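PDB 4G2C: DyP2 from Amycolatopsis sp. ATCC 39116, which probably uses haem to oxidise dyes, as a multifunctional dye peroxidase of a lignin-reactive bacterium, and also binds a manganese ion. Local coordinates for residues V255-A260 and M484-F489. Numbering follows the deposited sequence.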
# COMPACT_ATOMS: atom_id res chain seq x y z
N VAL A 255 -7.60 6.94 -13.91
CA VAL A 255 -6.99 7.38 -15.16
C VAL A 255 -7.90 6.89 -16.29
O VAL A 255 -8.36 5.75 -16.27
CB VAL A 255 -5.61 6.70 -15.35
CG1 VAL A 255 -4.93 7.20 -16.58
CG2 VAL A 255 -4.71 6.92 -14.11
N PRO A 256 -8.18 7.76 -17.27
CA PRO A 256 -8.94 7.32 -18.45
C PRO A 256 -8.22 6.13 -19.07
O PRO A 256 -6.99 6.16 -19.18
CB PRO A 256 -8.89 8.53 -19.38
CG PRO A 256 -8.66 9.73 -18.44
CD PRO A 256 -7.87 9.21 -17.30
N ASP A 257 -8.96 5.10 -19.45
CA ASP A 257 -8.38 3.91 -20.07
C ASP A 257 -8.19 4.15 -21.57
O ASP A 257 -9.14 4.11 -22.35
CB ASP A 257 -9.31 2.72 -19.83
CG ASP A 257 -8.70 1.42 -20.29
OD1 ASP A 257 -7.58 1.46 -20.85
OD2 ASP A 257 -9.35 0.36 -20.11
N PRO A 258 -6.94 4.41 -21.99
CA PRO A 258 -6.74 4.96 -23.35
C PRO A 258 -7.19 4.05 -24.50
O PRO A 258 -7.64 4.56 -25.53
CB PRO A 258 -5.23 5.25 -23.40
CG PRO A 258 -4.62 4.47 -22.29
CD PRO A 258 -5.68 4.28 -21.24
N ALA A 259 -7.06 2.74 -24.34
CA ALA A 259 -7.44 1.79 -25.38
C ALA A 259 -8.90 1.33 -25.28
O ALA A 259 -9.32 0.46 -26.02
CB ALA A 259 -6.51 0.58 -25.36
N ALA A 260 -9.65 1.90 -24.35
CA ALA A 260 -11.04 1.50 -24.14
C ALA A 260 -11.97 2.08 -25.20
O ALA A 260 -11.62 3.04 -25.89
CB ALA A 260 -11.50 1.92 -22.77
N MET A 484 -4.39 -1.51 -14.20
CA MET A 484 -5.66 -2.23 -14.24
C MET A 484 -6.60 -1.47 -15.18
O MET A 484 -7.05 -0.37 -14.87
CB MET A 484 -6.33 -2.39 -12.87
CG MET A 484 -5.42 -2.54 -11.67
SD MET A 484 -4.20 -3.87 -11.61
CE MET A 484 -2.91 -3.20 -12.64
N PRO A 485 -6.87 -2.05 -16.35
CA PRO A 485 -7.74 -1.39 -17.34
C PRO A 485 -9.20 -1.57 -17.00
O PRO A 485 -9.56 -2.33 -16.10
CB PRO A 485 -7.40 -2.13 -18.63
CG PRO A 485 -6.95 -3.47 -18.18
CD PRO A 485 -6.25 -3.27 -16.88
N SER A 486 -10.05 -0.85 -17.73
CA SER A 486 -11.48 -0.92 -17.53
C SER A 486 -12.01 -2.27 -17.99
O SER A 486 -11.40 -2.94 -18.85
CB SER A 486 -12.16 0.19 -18.31
OG SER A 486 -11.99 -0.02 -19.70
N LEU A 487 -13.15 -2.67 -17.44
CA LEU A 487 -13.81 -3.91 -17.86
C LEU A 487 -14.20 -3.91 -19.34
O LEU A 487 -14.06 -4.92 -20.01
CB LEU A 487 -15.03 -4.23 -16.99
CG LEU A 487 -14.75 -4.45 -15.50
CD1 LEU A 487 -16.04 -4.80 -14.74
CD2 LEU A 487 -13.67 -5.50 -15.28
N ALA A 488 -14.68 -2.77 -19.83
CA ALA A 488 -15.06 -2.63 -21.23
C ALA A 488 -13.86 -2.86 -22.15
O ALA A 488 -14.00 -3.43 -23.23
CB ALA A 488 -15.70 -1.26 -21.49
N PHE A 489 -12.67 -2.43 -21.73
CA PHE A 489 -11.48 -2.72 -22.52
C PHE A 489 -11.25 -4.22 -22.61
O PHE A 489 -11.00 -4.75 -23.70
CB PHE A 489 -10.23 -2.07 -21.92
CG PHE A 489 -8.96 -2.61 -22.50
CD1 PHE A 489 -8.49 -2.16 -23.74
CD2 PHE A 489 -8.24 -3.59 -21.83
CE1 PHE A 489 -7.32 -2.68 -24.28
CE2 PHE A 489 -7.07 -4.11 -22.36
CZ PHE A 489 -6.62 -3.65 -23.59
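The ring of F489 and the carboxylate of D257 are the two flat groups of this contact. A259 O lies at the ring edge, in its plane, 3.6 Å from F489 CD1. A259 CB approaches the same ring obliquely and comes within 3.5 Å of F489 CE1. On the D257 carboxylate, OD2 takes two bonds from S486. The motif is a serine N-cap: S486 caps the short C-terminal helix 487-491, and the side chain of D257, at the first position of a type I beta turn to A260, binds the cap residue. S486 OG meets D257 OD2 on the anti side, close to the carboxylate plane, at 2.7 Å. S486 N reaches D257 OD2 from above that plane, 45° out of it, at 2.8 Å. A260 N closes the turn on D257 O. The turn follows strand 255-256, which pairs with strand 267-278. The cap follows strand 474-484 of the same sheet, so the contact joins the turn after one strand to the helix start after another. D257 has CG anti to its own N, chi1 -173°, which carries OD2 across to S486. D257 OD2 also touches carbon: it lies 3.2 Å from F489 CB, with P485 CB close by. An alanine here in place of the aspartate would remove both acceptor bonds and is likely to leave the buried N of S486 without its mate and its OG less firmly oriented for capping. Nearby, P485 O is bonded to Q55, and A259 touches V129. S486 OG gives its hydrogen to D257 and also accepts one from F489 N, at 3.2 Å and 151°.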